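Local coordinates for Mll7089 protein (Mesorhizobium loti, PDB 2OZ8) that is of unknown function but belongs to the mandelate racemase branch of the enolase superfamily and probably acts as a magnesium-dependent hydro-lyase, at residues R12-R17 with P361-R366; A135-L140 with Y318-F323. All coordinates share one frame; numbering follows the deposited sequence.

Interaction 1. Residues R12-R17 with P361-R366; sequences RFQFAR and PRRLAR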
loop_
_atom_site.group_PDB
_atom_site.type_symbol
_atom_site.label_atom_id
_atom_site.label_comp_id
_atom_site.label_asym_id
_atom_site.label_seq_id
_atom_site.Cartn_x
_atom_site.Cartn_y
_atom_site.Cartn_z
ATOM N N ARG A 12 35.835 11.011 -36.338
ATOM C CA ARG A 12 34.890 9.965 -36.666
ATOM C C ARG A 12 35.564 8.664 -37.132
ATOM O O ARG A 12 36.457 8.707 -37.969
ATOM C CB ARG A 12 33.937 10.493 -37.710
ATOM C CG ARG A 12 32.739 9.654 -37.949
ATOM C CD ARG A 12 32.079 10.046 -39.240
ATOM N NE ARG A 12 30.919 9.208 -39.540
ATOM C CZ ARG A 12 30.980 7.999 -40.092
ATOM N NH1 ARG A 12 32.158 7.466 -40.419
ATOM N NH2 ARG A 12 29.861 7.336 -40.349
ATOM N N PHE A 13 35.122 7.528 -36.588
ATOM C CA PHE A 13 35.524 6.176 -37.000
ATOM C C PHE A 13 34.295 5.318 -37.442
ATOM O O PHE A 13 33.159 5.457 -36.934
ATOM C CB PHE A 13 36.277 5.476 -35.865
ATOM C CG PHE A 13 37.505 6.243 -35.368
ATOM C CD1 PHE A 13 38.728 6.133 -36.017
ATOM C CD2 PHE A 13 37.419 7.091 -34.277
ATOM C CE1 PHE A 13 39.844 6.852 -35.592
ATOM C CE2 PHE A 13 38.526 7.806 -33.839
ATOM C CZ PHE A 13 39.739 7.685 -34.503
ATOM N N GLN A 14 34.504 4.437 -38.404
ATOM C CA GLN A 14 33.434 3.553 -38.850
ATOM C C GLN A 14 34.182 2.357 -39.454
ATOM O O GLN A 14 34.766 2.477 -40.522
ATOM C CB GLN A 14 32.520 4.222 -39.875
ATOM C CG GLN A 14 31.376 3.298 -40.399
ATOM C CD GLN A 14 30.533 3.909 -41.551
ATOM O OE1 GLN A 14 30.684 5.071 -41.931
ATOM N NE2 GLN A 14 29.666 3.114 -42.102
ATOM N N PHE A 15 34.189 1.231 -38.745
ATOM C CA PHE A 15 34.968 0.063 -39.151
ATOM C C PHE A 15 34.290 -1.274 -38.877
ATOM O O PHE A 15 33.427 -1.364 -38.022
ATOM C CB PHE A 15 36.344 0.096 -38.513
ATOM C CG PHE A 15 36.345 0.198 -36.987
ATOM C CD1 PHE A 15 36.526 -0.953 -36.189
ATOM C CD2 PHE A 15 36.254 1.448 -36.343
ATOM C CE1 PHE A 15 36.651 -0.870 -34.766
ATOM C CE2 PHE A 15 36.327 1.560 -34.926
ATOM C CZ PHE A 15 36.532 0.380 -34.137
ATOM N N ALA A 16 34.705 -2.303 -39.620
ATOM C CA ALA A 16 34.231 -3.684 -39.446
ATOM C C ALA A 16 34.764 -4.273 -38.159
ATOM O O ALA A 16 35.891 -3.943 -37.720
ATOM C CB ALA A 16 34.649 -4.575 -40.641
ATOM N N ARG A 17 33.939 -5.131 -37.553
ATOM C CA ARG A 17 34.336 -5.918 -36.384
ATOM C C ARG A 17 35.033 -7.191 -36.831
ATOM O O ARG A 17 34.890 -7.605 -37.971
ATOM C CB ARG A 17 33.111 -6.274 -35.534
ATOM C CG ARG A 17 32.572 -5.094 -34.746
ATOM C CD ARG A 17 31.288 -5.475 -34.000
ATOM N NE ARG A 17 30.668 -4.312 -33.373
ATOM C CZ ARG A 17 30.908 -3.919 -32.129
ATOM N NH1 ARG A 17 31.771 -4.579 -31.355
ATOM N NH2 ARG A 17 30.288 -2.854 -31.653
ATOM N N PRO A 361 35.717 10.510 -42.019
ATOM C CA PRO A 361 34.867 11.703 -41.840
ATOM C C PRO A 361 33.500 11.549 -42.492
ATOM O O PRO A 361 32.537 12.234 -42.116
ATOM C CB PRO A 361 35.661 12.805 -42.587
ATOM C CG PRO A 361 37.056 12.259 -42.703
ATOM C CD PRO A 361 36.909 10.797 -42.857
ATOM N N ARG A 362 33.438 10.680 -43.486
ATOM C CA ARG A 362 32.284 10.613 -44.373
ATOM C C ARG A 362 31.633 9.258 -44.172
ATOM O O ARG A 362 32.342 8.216 -44.135
ATOM C CB ARG A 362 32.729 10.848 -45.822
ATOM C CG ARG A 362 31.715 10.447 -46.932
ATOM C CD ARG A 362 30.890 11.630 -47.422
ATOM N NE ARG A 362 29.695 11.165 -48.122
ATOM C CZ ARG A 362 28.655 10.571 -47.532
ATOM N NH1 ARG A 362 28.638 10.382 -46.217
ATOM N NH2 ARG A 362 27.613 10.178 -48.253
ATOM N N ARG A 363 30.318 9.288 -43.940
ATOM C CA ARG A 363 29.536 8.085 -43.665
ATOM C C ARG A 363 29.586 7.117 -44.859
ATOM O O ARG A 363 29.222 7.495 -45.985
ATOM C CB ARG A 363 28.077 8.426 -43.264
ATOM C CG ARG A 363 27.138 7.149 -43.026
ATOM C CD ARG A 363 25.716 7.514 -42.534
ATOM N NE ARG A 363 25.112 8.521 -43.391
ATOM C CZ ARG A 363 24.369 9.562 -42.996
ATOM N NH1 ARG A 363 24.048 9.751 -41.708
ATOM N NH2 ARG A 363 23.912 10.413 -43.920
ATOM N N LEU A 364 30.026 5.877 -44.603
ATOM C CA LEU A 364 30.134 4.868 -45.650
ATOM C C LEU A 364 29.033 3.825 -45.618
ATOM O O LEU A 364 28.434 3.575 -44.599
ATOM C CB LEU A 364 31.501 4.178 -45.580
ATOM C CG LEU A 364 32.775 5.060 -45.746
ATOM C CD1 LEU A 364 34.139 4.318 -45.537
ATOM C CD2 LEU A 364 32.777 5.848 -47.081
ATOM N N ALA A 365 28.788 3.179 -46.746
ATOM C CA ALA A 365 28.002 1.981 -46.769
ATOM C C ALA A 365 28.824 0.903 -46.064
ATOM O O ALA A 365 30.039 1.002 -45.981
ATOM C CB ALA A 365 27.694 1.616 -48.207
ATOM N N ARG A 366 28.161 -0.099 -45.518
ATOM C CA ARG A 366 28.829 -1.220 -44.837
ATOM C C ARG A 366 29.835 -2.019 -45.691
ATOM O O ARG A 366 30.868 -2.447 -45.165
ATOM C CB ARG A 366 27.773 -2.190 -44.263
ATOM C CG ARG A 366 28.351 -3.395 -43.533
ATOM C CD ARG A 366 29.198 -2.895 -42.398
ATOM N NE ARG A 366 29.850 -4.011 -41.755
ATOM C CZ ARG A 366 30.943 -4.632 -42.194
ATOM N NH1 ARG A 366 31.566 -4.251 -43.288
ATOM N NH2 ARG A 366 31.430 -5.643 -41.494
#
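The guanidinium of Arg12 lies flat beneath the backbone of 361-366: over one face sit Arg362 O and the N and CA of Arg363, with Arg12 NH2 3.4 Å from Arg363 CA, while the amide end of Gln14 meets its edge in plane. The guanidinium of Arg363 stands nearly perpendicular to it, 85° between the planes, and leads away to Glu62 of the second subunit. Both Arg12 and Gln14 leave strand 5-17 on the same side with CG anti to the backbone N and extended chains, so their tips arrive together. Arg12 grips Gln14 OE1 end-on, NH1 at 3.2 Å and NH2 at 2.9 Å; NH1 lies on a lone pair, NH2 above the carbonyl plane. Gln14 OE1 takes a third donor, Leu364 N, at 2.9 Å in a nearly straight bond (175°) on a lone pair. The other branch of the amide, Gln14 NE2, donates to Leu364 O at 2.8 Å, so one side chain satisfies both backbone polar groups of Leu364 and has its flip fixed. An alanine here would remove both bonds to Leu364 and the acceptor shared by Arg12 NH1 and NH2, and would probably loosen 361-366 against the strand. Arg12 is also held by Pro58 O through NE, Leu57 O through NH2 and Arg360 O through NH1. Farther along, the bent chain of Arg366 brings its guanidinium over Ala16, NH2 3.5 Å from Ala16 CB, with NE salt-bridged to Asp29. The amide of Gln14 thus pairs with Leu364 much as a peptide group would, at the border of the antiparallel sheet of the N-terminal capping domain, an arrangement of the enolase superfamily fold in which the chain's end returns to that domain.

Interaction 2. Residues A135-L140 with Y318-F323; sequences AYASGL and YSFQNF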
loop_
_atom_site.group_PDB
_atom_site.type_symbol
_atom_site.label_atom_id
_atom_site.label_comp_id
_atom_site.label_asym_id
_atom_site.label_seq_id
_atom_site.Cartn_x
_atom_site.Cartn_y
_atom_site.Cartn_z
ATOM N N ALA A 135 37.230 -8.866 -13.535
ATOM C CA ALA A 135 36.662 -8.675 -14.845
ATOM C C ALA A 135 36.051 -10.010 -15.267
ATOM O O ALA A 135 36.594 -11.049 -14.960
ATOM C CB ALA A 135 37.767 -8.208 -15.834
ATOM N N TYR A 136 34.903 -9.990 -15.931
ATOM C CA TYR A 136 34.343 -11.229 -16.414
ATOM C C TYR A 136 34.332 -11.184 -17.920
ATOM O O TYR A 136 34.341 -10.112 -18.503
ATOM C CB TYR A 136 32.952 -11.516 -15.841
ATOM C CG TYR A 136 31.871 -10.526 -16.185
ATOM C CD1 TYR A 136 31.090 -10.718 -17.295
ATOM C CD2 TYR A 136 31.587 -9.458 -15.368
ATOM C CE1 TYR A 136 30.053 -9.864 -17.599
ATOM C CE2 TYR A 136 30.531 -8.566 -15.648
ATOM C CZ TYR A 136 29.777 -8.791 -16.775
ATOM O OH TYR A 136 28.753 -7.974 -17.166
ATOM N N ALA A 137 34.369 -12.354 -18.535
ATOM C CA ALA A 137 34.497 -12.433 -19.965
ATOM C C ALA A 137 33.089 -12.526 -20.534
ATOM O O ALA A 137 32.341 -13.368 -20.121
ATOM C CB ALA A 137 35.314 -13.664 -20.350
ATOM N N SER A 138 32.770 -11.669 -21.490
ATOM C CA SER A 138 31.442 -11.535 -22.024
ATOM C C SER A 138 31.482 -11.642 -23.538
ATOM O O SER A 138 32.118 -10.861 -24.218
ATOM C CB SER A 138 30.886 -10.204 -21.571
ATOM O OG SER A 138 29.645 -9.940 -22.142
ATOM N N GLY A 139 30.779 -12.611 -24.068
ATOM C CA GLY A 139 30.945 -13.017 -25.444
ATOM C C GLY A 139 30.132 -12.230 -26.433
ATOM O O GLY A 139 30.552 -12.109 -27.572
ATOM N N LEU A 140 28.995 -11.659 -26.005
ATOM C CA LEU A 140 28.058 -10.949 -26.929
ATOM C C LEU A 140 27.786 -11.909 -28.097
ATOM O O LEU A 140 27.807 -11.540 -29.279
ATOM C CB LEU A 140 28.651 -9.587 -27.394
ATOM C CG LEU A 140 29.268 -8.662 -26.312
ATOM C CD1 LEU A 140 29.884 -7.379 -26.882
ATOM C CD2 LEU A 140 28.259 -8.280 -25.174
ATOM N N TYR A 318 34.003 -7.246 -19.646
ATOM C CA TYR A 318 34.938 -7.113 -20.790
ATOM C C TYR A 318 34.548 -8.046 -21.958
ATOM O O TYR A 318 34.316 -9.229 -21.746
ATOM C CB TYR A 318 36.408 -7.326 -20.372
ATOM C CG TYR A 318 37.335 -7.126 -21.548
ATOM C CD1 TYR A 318 37.597 -5.847 -22.051
ATOM C CD2 TYR A 318 37.875 -8.227 -22.216
ATOM C CE1 TYR A 318 38.381 -5.668 -23.188
ATOM C CE2 TYR A 318 38.667 -8.073 -23.367
ATOM C CZ TYR A 318 38.920 -6.800 -23.823
ATOM O OH TYR A 318 39.684 -6.678 -24.923
ATOM N N SER A 319 34.511 -7.517 -23.177
ATOM C CA SER A 319 33.868 -8.208 -24.299
ATOM C C SER A 319 34.777 -8.485 -25.507
ATOM O O SER A 319 34.314 -8.851 -26.569
ATOM C CB SER A 319 32.632 -7.448 -24.737
ATOM O OG SER A 319 31.608 -7.537 -23.748
ATOM N N PHE A 320 36.083 -8.297 -25.319
ATOM C CA PHE A 320 37.053 -8.615 -26.351
ATOM C C PHE A 320 36.799 -7.890 -27.668
ATOM O O PHE A 320 37.120 -8.421 -28.709
ATOM C CB PHE A 320 37.152 -10.152 -26.556
ATOM C CG PHE A 320 37.488 -10.877 -25.301
ATOM C CD1 PHE A 320 38.799 -11.109 -24.964
ATOM C CD2 PHE A 320 36.471 -11.305 -24.417
ATOM C CE1 PHE A 320 39.120 -11.746 -23.805
ATOM C CE2 PHE A 320 36.795 -11.952 -23.224
ATOM C CZ PHE A 320 38.117 -12.150 -22.916
ATOM N N GLN A 321 36.262 -6.677 -27.626
ATOM C CA GLN A 321 36.040 -5.923 -28.882
ATOM C C GLN A 321 37.378 -5.433 -29.555
ATOM O O GLN A 321 38.404 -5.267 -28.873
ATOM C CB GLN A 321 35.038 -4.798 -28.644
ATOM C CG GLN A 321 33.619 -5.322 -28.381
ATOM C CD GLN A 321 32.705 -4.287 -27.784
ATOM O OE1 GLN A 321 31.667 -3.965 -28.366
ATOM N NE2 GLN A 321 33.082 -3.749 -26.603
ATOM N N ASN A 322 37.392 -5.287 -30.881
ATOM C CA ASN A 322 38.626 -4.869 -31.575
ATOM C C ASN A 322 38.715 -3.348 -31.558
ATOM O O ASN A 322 38.443 -2.712 -32.563
ATOM C CB ASN A 322 38.708 -5.396 -33.007
ATOM C CG ASN A 322 37.589 -4.854 -33.902
ATOM O OD1 ASN A 322 36.476 -4.608 -33.421
ATOM N ND2 ASN A 322 37.873 -4.670 -35.214
ATOM N N PHE A 323 39.116 -2.791 -30.416
ATOM C CA PHE A 323 39.096 -1.334 -30.147
ATOM C C PHE A 323 40.483 -0.788 -29.791
ATOM O O PHE A 323 40.694 0.388 -29.822
ATOM C CB PHE A 323 38.145 -0.991 -28.957
ATOM C CG PHE A 323 36.665 -1.172 -29.241
ATOM C CD1 PHE A 323 36.192 -1.419 -30.522
ATOM C CD2 PHE A 323 35.737 -1.064 -28.210
ATOM C CE1 PHE A 323 34.784 -1.581 -30.776
ATOM C CE2 PHE A 323 34.367 -1.213 -28.439
ATOM C CZ PHE A 323 33.886 -1.455 -29.732
#
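Strands 132-138 and 313-318 run parallel and meet at an Ala137-Tyr318 bridge, where Tyr318 N donates to Tyr136 O at 3.1 Å, nearly along the C=O axis, and Ser138 N donates to Tyr318 O at 2.9 Å. Ala137 and Tyr318 project to the same face of the sheet. Beyond the bridge the chain turns at Phe320, whose backbone has positive phi (57°), and the benzyl group swings back toward the strand. Its CG lies anti to the carbonyl carbon (chi1 -56°), which sets the ring edge-on to Ala137, with CE2 3.7 Å from Ala137 CB. One face of the same ring receives Tyr318 CE2, while Phe320 N lies over the rim of the Tyr318 ring, so the two aromatic side chains fold against each other within their own segment. Tyr161 adds an edge-to-face partner to Phe320. Next along the chain from the bridge, Ser319 CA approaches Ser138 O at 3.2 Å in a CA-H...O contact; the same oxygen lies near the edge of the Phe320 ring. Leu140 reaches over Ser319 from the turn after its strand, its CD1 3.5 Å from Ser319 CB, and both methyls and CG lie beside the hydroxyl. Ser138 OG is hydrogen-bonded to Glu317 OE2 and Ser319 OG to Asn297 OD1. Gln321 only grazes Leu140 with OE1, which Arg17 engages. The contact joins the first and last strands of the parallel barrel, closing the ring that characterises the TIM-barrel domain of this superfamily. Its chemistry is split: two backbone bonds and an aromatic-alanine contact hold the strand ends together, whereas the buried serine hydroxyls look to neighbouring polar side chains, consistent with a polar barrel end held in place by hydrogen bonds.

Overall arrangement
From the N terminus, strand 5-17 supplies the first side of interaction 1, whose partner 361-366 comes after helix 352-357; the loop so closed spans nearly the whole chain. Interaction 2 is nested inside it: 135-140 opens the barrel and 318-323 starts at the end of its last parallel strand and runs on into the loop, closing a smaller loop around the intervening strands and helices. Their centres lie about 21 Å apart, yet they touch, since Arg17 NH1 and Ala16 O probably hydrogen-bond to Gln321 OE1 and Asn322 ND2, and Phe15 packs on Asn322. Interaction 1 fastens the C-terminal segment to the N-terminal sheet; interaction 2 seals the barrel, and residues 321-322 bridge the two domains.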